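CbsA (Xanthomonas oryzae pv. oryzae, PDB 5XYH) is a cellobiosidase of glycosyl hydrolase family 6 that cleaves beta-1,4 bonds of cellulose and probably acts in breaking down plant cell walls. Local coordinates at residues A[39-42]-A[43-46]; A[150-153]-A[154-158]; A[313-316]-A[317-320]. All coordinates share one frame; numbering follows the deposited sequence.

Contact 1. Residues A[39-42]-A[43-46]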
loop_
_atom_site.group_PDB
_atom_site.type_symbol
_atom_site.label_atom_id
_atom_site.label_comp_id
_atom_site.label_asym_id
_atom_site.label_seq_id
_atom_site.Cartn_x
_atom_site.Cartn_y
_atom_site.Cartn_z
ATOM N N MET A 39 15.072 -3.826 -15.989
ATOM C CA MET A 39 14.330 -4.827 -15.233
ATOM C C MET A 39 15.231 -5.564 -14.248
ATOM O O MET A 39 14.787 -5.919 -13.153
ATOM C CB MET A 39 13.654 -5.808 -16.198
ATOM C CG MET A 39 12.524 -5.190 -16.996
ATOM S SD MET A 39 11.884 -6.425 -18.131
ATOM C CE MET A 39 10.465 -5.603 -18.867
ATOM N N GLN A 40 16.499 -5.802 -14.616
ATOM C CA GLN A 40 17.461 -6.368 -13.667
ATOM C C GLN A 40 17.608 -5.478 -12.441
ATOM O O GLN A 40 17.663 -5.967 -11.310
ATOM C CB GLN A 40 18.828 -6.565 -14.329
ATOM C CG GLN A 40 18.869 -7.623 -15.424
ATOM C CD GLN A 40 20.137 -7.540 -16.305
ATOM O OE1 GLN A 40 20.515 -6.468 -16.801
ATOM N NE2 GLN A 40 20.791 -8.686 -16.499
ATOM N N VAL A 41 17.673 -4.164 -12.652
ATOM C CA VAL A 41 17.781 -3.225 -11.541
ATOM C C VAL A 41 16.518 -3.259 -10.690
ATOM O O VAL A 41 16.582 -3.267 -9.452
ATOM C CB VAL A 41 18.058 -1.808 -12.074
ATOM C CG1 VAL A 41 18.023 -0.797 -10.928
ATOM C CG2 VAL A 41 19.394 -1.761 -12.809
ATOM N N VAL A 42 15.355 -3.276 -11.336
ATOM C CA VAL A 42 14.093 -3.281 -10.600
ATOM C C VAL A 42 14.014 -4.491 -9.674
ATOM O O VAL A 42 13.626 -4.364 -8.504
ATOM C CB VAL A 42 12.912 -3.221 -11.587
ATOM C CG1 VAL A 42 11.609 -3.619 -10.912
ATOM C CG2 VAL A 42 12.807 -1.818 -12.174
ATOM N N LYS A 43 14.421 -5.672 -10.153
ATOM C CA LYS A 43 14.366 -6.834 -9.274
ATOM C C LYS A 43 15.478 -6.857 -8.231
ATOM O O LYS A 43 15.525 -7.799 -7.435
ATOM C CB LYS A 43 14.380 -8.141 -10.081
ATOM C CG LYS A 43 15.645 -8.422 -10.835
ATOM C CD LYS A 43 15.679 -9.858 -11.323
ATOM C CE LYS A 43 16.920 -10.122 -12.171
ATOM N NZ LYS A 43 17.171 -11.581 -12.349
ATOM N N SER A 44 16.375 -5.864 -8.213
ATOM C CA SER A 44 17.366 -5.784 -7.145
ATOM C C SER A 44 16.824 -5.096 -5.895
ATOM O O SER A 44 17.522 -5.058 -4.873
ATOM C CB SER A 44 18.641 -5.059 -7.621
ATOM O OG SER A 44 18.466 -3.657 -7.822
ATOM N N TYR A 45 15.568 -4.561 -5.943
ATOM C CA TYR A 45 15.050 -3.791 -4.825
ATOM C C TYR A 45 14.155 -4.646 -3.937
ATOM O O TYR A 45 13.457 -5.539 -4.423
ATOM C CB TYR A 45 14.256 -2.585 -5.325
ATOM C CG TYR A 45 15.095 -1.548 -6.054
ATOM C CD1 TYR A 45 16.178 -0.920 -5.428
ATOM C CD2 TYR A 45 14.779 -1.167 -7.354
ATOM C CE1 TYR A 45 16.941 0.042 -6.094
ATOM C CE2 TYR A 45 15.521 -0.206 -8.018
ATOM C CZ TYR A 45 16.609 0.389 -7.386
ATOM O OH TYR A 45 17.337 1.347 -8.069
ATOM N N PRO A 46 14.183 -4.401 -2.626
ATOM C CA PRO A 46 13.268 -5.106 -1.718
ATOM C C PRO A 46 11.819 -4.805 -2.059
ATOM O O PRO A 46 11.474 -3.666 -2.377
ATOM C CB PRO A 46 13.628 -4.546 -0.336
ATOM C CG PRO A 46 14.999 -4.001 -0.470
ATOM C CD PRO A 46 15.162 -3.562 -1.906
#

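Contact 2. Residues A[150-153]-A[154-158]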
loop_
_atom_site.group_PDB
_atom_site.type_symbol
_atom_site.label_atom_id
_atom_site.label_comp_id
_atom_site.label_asym_id
_atom_site.label_seq_id
_atom_site.Cartn_x
_atom_site.Cartn_y
_atom_site.Cartn_z
ATOM N N LEU A 150 -9.351 0.164 8.223
ATOM C CA LEU A 150 -9.918 1.220 9.055
ATOM C C LEU A 150 -10.416 2.451 8.297
ATOM O O LEU A 150 -11.503 2.945 8.648
ATOM C CB LEU A 150 -8.884 1.641 10.111
ATOM C CG LEU A 150 -8.556 0.591 11.170
ATOM C CD1 LEU A 150 -7.678 1.177 12.276
ATOM C CD2 LEU A 150 -9.837 0.035 11.757
ATOM N N PRO A 151 -9.704 3.004 7.299
ATOM C CA PRO A 151 -10.212 4.219 6.635
ATOM C C PRO A 151 -11.638 4.092 6.110
ATOM O O PRO A 151 -12.378 5.086 6.106
ATOM C CB PRO A 151 -9.218 4.429 5.485
ATOM C CG PRO A 151 -7.971 3.761 5.939
ATOM C CD PRO A 151 -8.428 2.566 6.701
ATOM N N ASN A 152 -12.056 2.891 5.700
ATOM C CA ASN A 152 -13.418 2.725 5.202
ATOM C C ASN A 152 -14.451 2.986 6.281
ATOM O O ASN A 152 -15.583 3.380 5.972
ATOM C CB ASN A 152 -13.611 1.328 4.627
ATOM C CG ASN A 152 -12.697 1.050 3.468
ATOM O OD1 ASN A 152 -12.768 1.727 2.436
ATOM N ND2 ASN A 152 -11.825 0.043 3.620
ATOM N N LEU A 153 -14.096 2.765 7.549
ATOM C CA LEU A 153 -15.042 3.057 8.621
ATOM C C LEU A 153 -15.330 4.548 8.741
ATOM O O LEU A 153 -16.374 4.929 9.282
ATOM C CB LEU A 153 -14.529 2.524 9.958
ATOM C CG LEU A 153 -14.090 1.063 10.024
ATOM C CD1 LEU A 153 -13.838 0.700 11.460
ATOM C CD2 LEU A 153 -15.160 0.154 9.422
ATOM N N VAL A 154 -14.442 5.395 8.240
ATOM C CA VAL A 154 -14.627 6.835 8.306
ATOM C C VAL A 154 -15.274 7.381 7.041
ATOM O O VAL A 154 -16.176 8.216 7.116
ATOM C CB VAL A 154 -13.278 7.529 8.585
ATOM C CG1 VAL A 154 -13.450 9.046 8.586
ATOM C CG2 VAL A 154 -12.712 7.050 9.920
ATOM N N THR A 155 -14.847 6.915 5.866
ATOM C CA THR A 155 -15.266 7.545 4.619
ATOM C C THR A 155 -16.378 6.802 3.900
ATOM O O THR A 155 -17.067 7.405 3.072
ATOM C CB THR A 155 -14.080 7.677 3.661
ATOM O OG1 THR A 155 -13.538 6.376 3.406
ATOM C CG2 THR A 155 -12.995 8.564 4.266
ATOM N N ASN A 156 -16.580 5.520 4.192
ATOM C CA ASN A 156 -17.465 4.683 3.391
ATOM C C ASN A 156 -18.534 4.013 4.241
ATOM O O ASN A 156 -18.967 2.893 3.937
ATOM C CB ASN A 156 -16.658 3.638 2.629
ATOM C CG ASN A 156 -15.854 4.241 1.512
ATOM O OD1 ASN A 156 -16.321 5.164 0.827
ATOM N ND2 ASN A 156 -14.643 3.734 1.311
ATOM N N GLN A 157 -18.967 4.677 5.317
ATOM C CA GLN A 157 -19.941 4.048 6.196
ATOM C C GLN A 157 -21.281 3.828 5.515
ATOM O O GLN A 157 -22.043 2.968 5.956
ATOM C CB GLN A 157 -20.128 4.874 7.467
ATOM C CG GLN A 157 -19.246 4.398 8.618
ATOM C CD GLN A 157 -20.002 3.667 9.726
ATOM O OE1 GLN A 157 -21.216 3.416 9.625
ATOM N NE2 GLN A 157 -19.282 3.320 10.793
ATOM N N SER A 158 -21.588 4.559 4.438
ATOM C CA SER A 158 -22.842 4.308 3.731
ATOM C C SER A 158 -22.836 2.978 2.987
ATOM O O SER A 158 -23.916 2.463 2.662
ATOM C CB SER A 158 -23.153 5.460 2.769
ATOM O OG SER A 158 -22.136 5.587 1.794
#

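Contact 3. Residues A[313-316]-A[317-320]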
loop_
_atom_site.group_PDB
_atom_site.type_symbol
_atom_site.label_atom_id
_atom_site.label_comp_id
_atom_site.label_asym_id
_atom_site.label_seq_id
_atom_site.Cartn_x
_atom_site.Cartn_y
_atom_site.Cartn_z
ATOM N N GLY A 313 -2.871 27.881 -17.752
ATOM C CA GLY A 313 -4.276 27.833 -18.102
ATOM C C GLY A 313 -5.027 28.921 -17.366
ATOM O O GLY A 313 -4.699 29.314 -16.254
ATOM N N ASN A 314 -6.079 29.427 -18.008
ATOM C CA ASN A 314 -6.837 30.545 -17.477
ATOM C C ASN A 314 -8.064 30.102 -16.683
ATOM O O ASN A 314 -8.901 30.937 -16.332
ATOM C CB ASN A 314 -7.227 31.473 -18.629
ATOM C CG ASN A 314 -7.551 32.864 -18.155
ATOM O OD1 ASN A 314 -6.948 33.362 -17.201
ATOM N ND2 ASN A 314 -8.506 33.513 -18.817
ATOM N N ASP A 315 -8.172 28.815 -16.363
ATOM C CA ASP A 315 -9.224 28.300 -15.493
ATOM C C ASP A 315 -8.639 27.134 -14.697
ATOM O O ASP A 315 -7.652 26.530 -15.115
ATOM C CB ASP A 315 -10.449 27.866 -16.312
ATOM C CG ASP A 315 -10.151 26.663 -17.195
ATOM O OD1 ASP A 315 -9.692 26.848 -18.342
ATOM O OD2 ASP A 315 -10.335 25.524 -16.707
ATOM N N VAL A 316 -9.247 26.807 -13.549
ATOM C CA VAL A 316 -8.574 25.854 -12.652
ATOM C C VAL A 316 -8.450 24.478 -13.293
ATOM O O VAL A 316 -7.464 23.765 -13.057
ATOM C CB VAL A 316 -9.262 25.758 -11.268
ATOM C CG1 VAL A 316 -9.099 27.060 -10.501
ATOM C CG2 VAL A 316 -10.737 25.361 -11.374
ATOM N N ASN A 317 -9.424 24.074 -14.111
ATOM C CA ASN A 317 -9.336 22.749 -14.721
ATOM C C ASN A 317 -8.212 22.689 -15.747
ATOM O O ASN A 317 -7.397 21.758 -15.733
ATOM C CB ASN A 317 -10.671 22.364 -15.357
ATOM C CG ASN A 317 -11.689 21.929 -14.332
ATOM O OD1 ASN A 317 -11.332 21.543 -13.216
ATOM N ND2 ASN A 317 -12.965 21.960 -14.708
ATOM N N THR A 318 -8.155 23.668 -16.656
ATOM C CA THR A 318 -7.067 23.677 -17.631
ATOM C C THR A 318 -5.725 23.685 -16.921
ATOM O O THR A 318 -4.813 22.936 -17.288
ATOM C CB THR A 318 -7.190 24.886 -18.560
ATOM O OG1 THR A 318 -8.448 24.842 -19.241
ATOM C CG2 THR A 318 -6.064 24.896 -19.595
ATOM N N TYR A 319 -5.609 24.505 -15.876
ATOM C CA TYR A 319 -4.350 24.638 -15.147
ATOM C C TYR A 319 -3.945 23.325 -14.499
ATOM O O TYR A 319 -2.843 22.826 -14.728
ATOM C CB TYR A 319 -4.482 25.730 -14.091
ATOM C CG TYR A 319 -3.170 26.143 -13.444
ATOM C CD1 TYR A 319 -2.384 27.150 -14.000
ATOM C CD2 TYR A 319 -2.736 25.559 -12.257
ATOM C CE1 TYR A 319 -1.188 27.542 -13.397
ATOM C CE2 TYR A 319 -1.548 25.942 -11.653
ATOM C CZ TYR A 319 -0.777 26.933 -12.224
ATOM O OH TYR A 319 0.402 27.325 -11.620
ATOM N N VAL A 320 -4.836 22.754 -13.685
ATOM C CA VAL A 320 -4.541 21.514 -12.965
ATOM C C VAL A 320 -4.251 20.381 -13.946
ATOM O O VAL A 320 -3.262 19.650 -13.801
ATOM C CB VAL A 320 -5.705 21.168 -12.017
ATOM C CG1 VAL A 320 -5.693 19.686 -11.628
ATOM C CG2 VAL A 320 -5.658 22.061 -10.770
#

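Contact 1. Residues A[39-42]-A[43-46]
The ring of Tyr45 lies alongside Val41, both side chains pointing the same way, while one face has Ser44 OG over its centre, 4.2 Å above the plane. Val41 CG1 comes to 3.6 Å from Tyr45 OH and 3.9 Å from CE2, and Trp359 packs on the ring edge-to-face. This is the C-terminal end of helix 33-42, where a type I beta turn from Val42 to Tyr45 leads the chain toward strand 49-51 of the family 6 glycosidase fold. Tyr45 N closes the turn on Val42 O. One carbonyl earlier, Val41 O is gripped twice: Ser44 N bonds from above the carbonyl plane, whereas the hydroxyl bonds in that plane on a lone pair. Ser44 OG can reach back because it is set between its own N and carbonyl carbon (chi1 71°). Lys43 runs back over the helix end, with CG 3.2 Å from Gln40 O, and its extended chain delivers NZ to a salt bridge with Asp24. Behind, Val42 and Met39 pack on Phe414 of helix 411-419. Two hydrogen bonds differ most in length here: Tyr45 N to Val42 O spans 3.2 Å, but Ser44 OG to Val41 O only 2.5 Å.

Contact 2. Residues A[150-153]-A[154-158]
Pro151 O accepts three hydrogen bonds from the next turn of chain: from Val154 N, Thr155 N and Thr155 OG1. Thr155 N, at 3.1 Å from Pro151 O, meets the carbonyl almost head-on, with a C=O...N angle of 163°. Val154 N stands above the carbonyl plane at 3.0 Å from the same oxygen, and the hydroxyl is also well out of plane, with Thr155 OG1 3.2 Å from Pro151 O. The hydroxyl can fold back this way because chi1 of Thr155 is 59°, which puts OG1 between its own N and carbonyl carbon.

These bonds finish the short helix 150-155, which follows strand 140-145 in the family 6 glycosidase fold. Asn156 is the first residue to leave helical angles, yet its N still bonds to Asn152 O. The two asparagine side chains repeat that link outside the backbone. Asn156 ND2 donates to Asn152 OD1 over 3.0 Å, on a lone pair in the carbonyl plane, and the acceptor lies almost exactly in the amide plane of Asn156. Their amide planes are only 22° apart, so the pair is nearly coplanar. Asn152 uses its other end too, ND2 donating to Asp148 OD1, and Cys162 of helix 160-167 touches both asparagines.

Beyond the helix, Gln157 bends at chi2 and lays CG 3.0 Å from Leu153 O. On the inner side Leu153 packs against Tyr171 and Ala165, and Leu150 and Val154 against Leu212 of helix 206-218. With Asp148 holding ND2 and Asn156 holding OD1, the rotation of the buried Asn152 amide is fixed at both ends; its carbonyl group is probably polarised as a result, and the side chain ties Asp148 to Asn156, the residue at which the helix ends.

Contact 3. Residues A[313-316]-A[317-320]
This is an N-cap at the surface: Asp315, just before helix 316-323, turns its carboxylate onto Thr318 in the helix's first turn. The helix follows a long loop that leaves strand 292-296 of the family 6 glycosidase fold, and it lies far from the centre of the chain. Each carboxylate oxygen takes its own partner on Thr318. Asp315 OD2 accepts from Thr318 N at 2.9 Å with an almost straight N-H...O angle of 171°, although the N comes from above the carboxylate plane rather than within it. Asp315 OD1 accepts the threonine hydroxyl on its syn side, close to the plane. The two side chains cross at about a right angle, and the carboxylate can bend over the helix end because chi1 of Asp315 (67°) places CG between its N and carbonyl carbon. A negative group in this position would be expected to gain from the positive end of the helix dipole, and the two bonds fix its rotation.

The backbone continues the helix from there. Asp315 O accepts from Tyr319 N at 3.0 Å, and Val316 O from Val320 N at 2.9 Å, each donor one turn further on. Gly313 tucks beneath that turn: its CA is 3.7 Å from Thr318 CG2, and its N lies at the edge of the Tyr319 ring, 3.9 Å from CD1. Its backbone angles, phi 152° among them, are those of a glycine. Val316 and Tyr319 also pack on Ile252 of the small two-stranded sheet, while Asn317 OD1 accepts from Thr261 N. The shortest bond of the cap belongs to the hydroxyl, with Thr318 OG1 2.5 Å from Asp315 OD1.

Overall arrangement
Contacts 1 and 2 both close helices, and each does so with a hydroxyl turned back onto a carbonyl that already takes a backbone N-H (two of them in contact 2); contact 3 opens a helix and uses a carboxylate instead. All three lie on different helices and do not touch. Contacts 1 and 2 are partly buried, on opposite sides of the chain's centre with their own centres about 36 Å apart, and their apolar side chains pack on neighbouring helices. Contact 3 is a surface contact, packed mainly on loops and the small two-stranded sheet. A paired amide marks 150-158, a tyrosine ring beside a valine marks 39-46, and a charged cap marks 313-320.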